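Local coordinates for protein GH61E (Thielavia terrestris, PDB 3EJA), which probably acts as a copper-dependent lytic polysaccharide monooxygenase of family AA9, cleaving cellulose chains oxidatively and so aiding the breakdown of plant biomass, at residues A[74-79]-A[121-126]; A[133-138]-A[177-182]. All coordinates share one frame; numbering follows the deposited sequence.

Interaction 1. Residues A[74-79]-A[121-126]. With SO4 (sulfate ion), chain G.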
loop_
_atom_site.group_PDB
_atom_site.type_symbol
_atom_site.label_atom_id
_atom_site.label_comp_id
_atom_site.label_asym_id
_atom_site.label_seq_id
_atom_site.Cartn_x
_atom_site.Cartn_y
_atom_site.Cartn_z
ATOM N N PHE A 74 -2.784 -2.976 -1.014
ATOM C CA PHE A 74 -3.345 -1.787 -0.355
ATOM C C PHE A 74 -3.781 -2.128 1.066
ATOM O O PHE A 74 -4.347 -3.195 1.304
ATOM C CB PHE A 74 -4.523 -1.197 -1.159
ATOM C CG PHE A 74 -4.119 -0.655 -2.504
ATOM C CD1 PHE A 74 -3.591 0.629 -2.622
ATOM C CD2 PHE A 74 -4.235 -1.446 -3.650
ATOM C CE1 PHE A 74 -3.194 1.134 -3.861
ATOM C CE2 PHE A 74 -3.832 -0.960 -4.891
ATOM C CZ PHE A 74 -3.311 0.332 -5.002
ATOM N N TYR A 75 -3.499 -1.221 2.001
ATOM C CA TYR A 75 -3.937 -1.364 3.382
ATOM C C TYR A 75 -4.708 -0.116 3.812
ATOM O O TYR A 75 -4.575 0.945 3.210
ATOM C CB TYR A 75 -2.743 -1.517 4.326
ATOM C CG TYR A 75 -1.892 -2.768 4.197
ATOM C CD1 TYR A 75 -1.036 -2.960 3.099
ATOM C CD2 TYR A 75 -1.890 -3.721 5.210
ATOM C CE1 TYR A 75 -0.209 -4.106 3.009
ATOM C CE2 TYR A 75 -1.080 -4.864 5.135
ATOM C CZ TYR A 75 -0.246 -5.048 4.042
ATOM O OH TYR A 75 0.549 -6.171 4.008
ATOM N N MET A 76 -5.508 -0.253 4.864
ATOM C CA MET A 76 -6.219 0.874 5.461
ATOM C C MET A 76 -6.047 0.882 6.981
ATOM O O MET A 76 -5.782 -0.157 7.583
ATOM C CB MET A 76 -7.709 0.817 5.111
ATOM C CG MET A 76 -8.016 1.040 3.628
ATOM S SD MET A 76 -9.769 0.848 3.263
ATOM C CE MET A 76 -10.388 2.465 3.787
ATOM N N ALA A 77 -6.198 2.061 7.578
ATOM C CA ALA A 77 -6.191 2.231 9.032
ATOM C C ALA A 77 -7.174 3.330 9.421
ATOM O O ALA A 77 -7.171 4.414 8.825
ATOM C CB ALA A 77 -4.790 2.567 9.533
ATOM N N ARG A 78 -7.997 3.048 10.433
ATOM C CA ARG A 78 -9.054 3.957 10.856
ATOM C C ARG A 78 -8.605 4.956 11.924
ATOM O O ARG A 78 -8.096 4.567 12.972
ATOM C CB ARG A 78 -10.262 3.170 11.376
ATOM C CG ARG A 78 -11.478 4.059 11.581
ATOM C CD ARG A 78 -12.701 3.263 12.003
ATOM N NE ARG A 78 -13.850 4.160 12.137
ATOM C CZ ARG A 78 -14.131 4.882 13.223
ATOM N NH1 ARG A 78 -13.351 4.823 14.303
ATOM N NH2 ARG A 78 -15.203 5.666 13.227
ATOM N N VAL A 79 -8.789 6.243 11.631
ATOM C CA VAL A 79 -8.578 7.322 12.597
ATOM C C VAL A 79 -9.664 7.208 13.678
ATOM O O VAL A 79 -10.846 7.099 13.348
ATOM C CB VAL A 79 -8.692 8.710 11.909
ATOM C CG1 VAL A 79 -8.403 9.848 12.894
ATOM C CG2 VAL A 79 -7.773 8.805 10.678
ATOM N N VAL A 121 -9.060 0.185 -6.129
ATOM C CA VAL A 121 -9.002 -0.231 -4.721
ATOM C C VAL A 121 -10.407 -0.360 -4.160
ATOM O O VAL A 121 -11.101 0.650 -3.991
ATOM C CB VAL A 121 -8.199 0.744 -3.820
ATOM C CG1 VAL A 121 -7.978 0.129 -2.436
ATOM C CG2 VAL A 121 -6.870 1.111 -4.462
ATOM N N PRO A 122 -10.813 -1.600 -3.838
ATOM C CA PRO A 122 -12.136 -1.827 -3.263
ATOM C C PRO A 122 -12.174 -1.386 -1.798
ATOM O O PRO A 122 -11.406 -1.887 -0.971
ATOM C CB PRO A 122 -12.311 -3.346 -3.382
ATOM C CG PRO A 122 -10.889 -3.891 -3.275
ATOM C CD PRO A 122 -10.025 -2.849 -3.954
ATOM N N ILE A 123 -13.034 -0.426 -1.486
ATOM C CA ILE A 123 -13.262 -0.060 -0.093
ATOM C C ILE A 123 -14.314 -1.023 0.446
ATOM O O ILE A 123 -15.444 -1.034 -0.058
ATOM C CB ILE A 123 -13.721 1.418 0.065
ATOM C CG1 ILE A 123 -12.790 2.375 -0.693
ATOM C CG2 ILE A 123 -13.842 1.792 1.542
ATOM C CD1 ILE A 123 -11.314 2.391 -0.220
ATOM N N PRO A 124 -13.948 -1.845 1.458
ATOM C CA PRO A 124 -14.889 -2.854 1.957
ATOM C C PRO A 124 -16.195 -2.204 2.425
ATOM O O PRO A 124 -16.159 -1.139 3.041
ATOM C CB PRO A 124 -14.136 -3.498 3.129
ATOM C CG PRO A 124 -12.700 -3.250 2.843
ATOM C CD PRO A 124 -12.662 -1.894 2.183
ATOM N N PRO A 125 -17.347 -2.819 2.088
ATOM C CA PRO A 125 -18.648 -2.253 2.457
ATOM C C PRO A 125 -18.966 -2.311 3.964
ATOM O O PRO A 125 -19.722 -1.472 4.468
ATOM C CB PRO A 125 -19.639 -3.111 1.657
ATOM C CG PRO A 125 -18.948 -4.403 1.450
ATOM C CD PRO A 125 -17.488 -4.062 1.305
ATOM N N CYS A 126 -18.379 -3.272 4.671
ATOM C CA CYS A 126 -18.781 -3.578 6.047
ATOM C C CYS A 126 -17.984 -2.858 7.142
ATOM O O CYS A 126 -18.346 -2.934 8.316
ATOM C CB CYS A 126 -18.732 -5.090 6.284
ATOM S SG CYS A 126 -17.062 -5.755 6.222
HETATM S S SO4 G . -12.796 4.734 18.087
HETATM O O1 SO4 G . -11.537 4.148 17.633
HETATM O O2 SO4 G . -13.279 5.701 17.107
HETATM O O3 SO4 G . -13.780 3.664 18.241
HETATM O O4 SO4 G . -12.588 5.406 19.368
#

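Interaction 2. Residues A[133-138]-A[177-182]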
loop_
_atom_site.group_PDB
_atom_site.type_symbol
_atom_site.label_atom_id
_atom_site.label_comp_id
_atom_site.label_asym_id
_atom_site.label_seq_id
_atom_site.Cartn_x
_atom_site.Cartn_y
_atom_site.Cartn_z
ATOM N N LEU A 133 -6.575 6.283 6.655
ATOM C CA LEU A 133 -5.418 6.360 5.787
ATOM C C LEU A 133 -5.462 5.134 4.871
ATOM O O LEU A 133 -5.770 4.028 5.320
ATOM C CB LEU A 133 -4.116 6.373 6.599
ATOM C CG LEU A 133 -3.787 7.572 7.499
ATOM C CD1 LEU A 133 -2.554 7.297 8.370
ATOM C CD2 LEU A 133 -3.595 8.848 6.676
ATOM N N LEU A 134 -5.169 5.352 3.593
ATOM C CA LEU A 134 -5.103 4.282 2.609
ATOM C C LEU A 134 -3.671 4.195 2.083
ATOM O O LEU A 134 -3.177 5.112 1.415
ATOM C CB LEU A 134 -6.100 4.538 1.469
ATOM C CG LEU A 134 -6.054 3.617 0.238
ATOM C CD1 LEU A 134 -6.413 2.161 0.592
ATOM C CD2 LEU A 134 -6.976 4.167 -0.851
ATOM N N ARG A 135 -3.004 3.094 2.404
ATOM C CA ARG A 135 -1.605 2.899 2.053
ATOM C C ARG A 135 -1.482 2.140 0.735
ATOM O O ARG A 135 -2.034 1.038 0.600
ATOM C CB ARG A 135 -0.891 2.151 3.187
ATOM C CG ARG A 135 0.565 1.790 2.921
ATOM C CD ARG A 135 1.138 0.989 4.097
ATOM N NE ARG A 135 2.540 0.620 3.872
ATOM C CZ ARG A 135 2.931 -0.489 3.244
ATOM N NH1 ARG A 135 2.035 -1.360 2.792
ATOM N NH2 ARG A 135 4.223 -0.736 3.073
ATOM N N ALA A 136 -0.765 2.741 -0.221
ATOM C CA ALA A 136 -0.456 2.107 -1.514
ATOM C C ALA A 136 0.941 1.542 -1.448
ATOM O O ALA A 136 1.849 2.182 -0.911
ATOM C CB ALA A 136 -0.545 3.115 -2.661
ATOM N N GLU A 137 1.109 0.333 -1.979
ATOM C CA GLU A 137 2.399 -0.311 -2.009
ATOM C C GLU A 137 2.600 -1.104 -3.298
ATOM O O GLU A 137 1.693 -1.807 -3.732
ATOM C CB GLU A 137 2.493 -1.249 -0.806
ATOM C CG GLU A 137 3.638 -2.228 -0.812
ATOM C CD GLU A 137 3.525 -3.186 0.344
ATOM O OE1 GLU A 137 4.130 -2.902 1.384
ATOM O OE2 GLU A 137 2.797 -4.190 0.235
ATOM N N GLN A 138 3.784 -0.986 -3.896
ATOM C CA GLN A 138 4.245 -1.976 -4.876
ATOM C C GLN A 138 5.649 -2.394 -4.474
ATOM O O GLN A 138 6.454 -1.560 -4.069
ATOM C CB GLN A 138 4.211 -1.452 -6.315
ATOM C CG GLN A 138 4.217 -2.576 -7.383
ATOM C CD GLN A 138 5.596 -2.897 -7.937
ATOM O OE1 GLN A 138 6.544 -2.115 -7.789
ATOM N NE2 GLN A 138 5.706 -4.047 -8.627
ATOM N N GLY A 177 6.830 -3.414 11.374
ATOM C CA GLY A 177 6.386 -4.498 12.230
ATOM C C GLY A 177 5.870 -5.678 11.434
ATOM O O GLY A 177 6.188 -6.836 11.752
ATOM N N ALA A 178 5.085 -5.388 10.397
ATOM C CA ALA A 178 4.395 -6.422 9.624
ATOM C C ALA A 178 5.330 -7.283 8.782
ATOM O O ALA A 178 5.037 -8.454 8.555
ATOM C CB ALA A 178 3.328 -5.794 8.733
ATOM N N TYR A 179 6.427 -6.690 8.310
ATOM C CA TYR A 179 7.337 -7.347 7.369
ATOM C C TYR A 179 8.694 -7.658 7.988
ATOM O O TYR A 179 9.226 -6.876 8.785
ATOM C CB TYR A 179 7.577 -6.472 6.130
ATOM C CG TYR A 179 6.357 -6.182 5.278
ATOM C CD1 TYR A 179 5.195 -6.960 5.376
ATOM C CD2 TYR A 179 6.376 -5.139 4.353
ATOM C CE1 TYR A 179 4.073 -6.688 4.578
ATOM C CE2 TYR A 179 5.265 -4.866 3.547
ATOM C CZ TYR A 179 4.122 -5.634 3.668
ATOM O OH TYR A 179 3.020 -5.365 2.878
ATOM N N SER A 180 9.257 -8.792 7.594
ATOM C CA SER A 180 10.644 -9.091 7.915
ATOM C C SER A 180 11.438 -9.199 6.614
ATOM O O SER A 180 10.896 -9.618 5.585
ATOM C CB SER A 180 10.713 -10.400 8.709
ATOM O OG SER A 180 11.995 -10.994 8.656
ATOM N N ALA A 181 12.715 -8.829 6.674
ATOM C CA ALA A 181 13.603 -8.877 5.505
ATOM C C ALA A 181 13.778 -10.276 4.909
ATOM O O ALA A 181 14.233 -10.409 3.771
ATOM C CB ALA A 181 14.967 -8.260 5.836
ATOM N N THR A 182 13.421 -11.314 5.664
ATOM C CA THR A 182 13.550 -12.695 5.168
ATOM C C THR A 182 12.208 -13.324 4.775
ATOM O O THR A 182 12.154 -14.509 4.430
ATOM C CB THR A 182 14.300 -13.628 6.171
ATOM O OG1 THR A 182 13.601 -13.649 7.424
ATOM C CG2 THR A 182 15.743 -13.169 6.382
#

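Interaction 1. Residues A[74-79]-A[121-126]
Val121 sets one methyl, CG2, squarely onto the face of the Phe74 ring: the carbon stands 3.5 Å from the ring centroid and only 3° off the normal, a CH-pi contact. Because CG2 is centred, its distances to the six ring carbons are nearly equal, with CZ of Phe74 at 3.7 Å. The other methyl, CG1, drops beside the root of the ring, 3.9 Å from CB of Phe74; a beta-branched residue suits the place by offering a methyl to each.

Two residues on, Met76 fills a shallow notch between Ile123 and Pro124. Its sulfur SD sits 4.1 Å from CD1 of Ile123, and the bend at chi3 (81°) turns CE alongside CD1 and CG2 of Ile123, the two side chains crossing at about a right angle. CD of Pro124 flanks the same sulfur, and the flexible, unbranched methionine can fit between them. Beyond the packed zone, Arg78 gives NH1 to O2 of a sulfate, probably from the crystallisation solution, at its guanidinium edge (2.9 Å); NH2 bonds Asp81 and Ser129 O.

Leu159 also touches Met76 and Ile123. Such apolar interlocking between facing sheets is the hallmark of a beta-sandwich core, here the fibronectin type III-like fold of AA9 enzymes.

Interaction 2. Residues A[133-138]-A[177-182]
A buried polar contact joins Tyr179, in the long loop after strand 151-162, to Glu137 on strand 130-140 of the five-stranded sheet of the beta-sandwich, with Arg135 beside it holding the carboxylate. Glu137 and Arg135 are two residues apart and so project from the same side of the strand, the side that the loop covers. Both start with CG anti to the backbone N (chi1 176° in Arg135, 168° in Glu137), and their extended chains bring the charged ends together.

There the guanidinium turns its edge to the carboxylate: NH2 of Arg135 bonds OE1 of Glu137 at 2.7 Å in a salt bridge, coming from above the carboxylate plane (36° out of it), and NH1 adds a weak bond to the same oxygen. Arginine suits the place because it can serve several acceptors at once; its NH2 also reaches the backbone O of Ile36, and it forms a cation-pi contact with Phe175. The buried glutamate is probably kept ionised by this positive neighbour, and Gln73 supplies a further N-H to OE2.

Tyrosine is apt here, having an apolar ring for a buried setting and a hydroxyl at its far end. That hydroxyl is also hydrogen-bonded to OH of Tyr75. OE1 of Glu137 lies at the edge of the Tyr179 ring, near its plane, 3.1 Å from CE2, while OH donates to the syn lone pair of Glu137 OE2 at 2.9 Å.

How the interactions relate
Both segments of interaction 1 precede those of interaction 2 along the chain, and the contact centres lie about 15 Å apart on the two sides of one sheet. Strands 72-78 and 130-140 are antiparallel neighbours in it, stitched by backbone bonds such as Tyr75 O to Arg135 N (2.8 Å). Alternation along strand 72-78 divides the work: Phe74 and Met76 face the second sheet, whereas Tyr75 faces the other way, toward the loop. The contact on the inner side is apolar, the one under the loop polar. Tyr153 lies about 7 Å from Glu137 and about 10 Å from Phe74, side chain to side chain; it belongs to the metal site, which holds magnesium in this crystal and probably copper in the working enzyme.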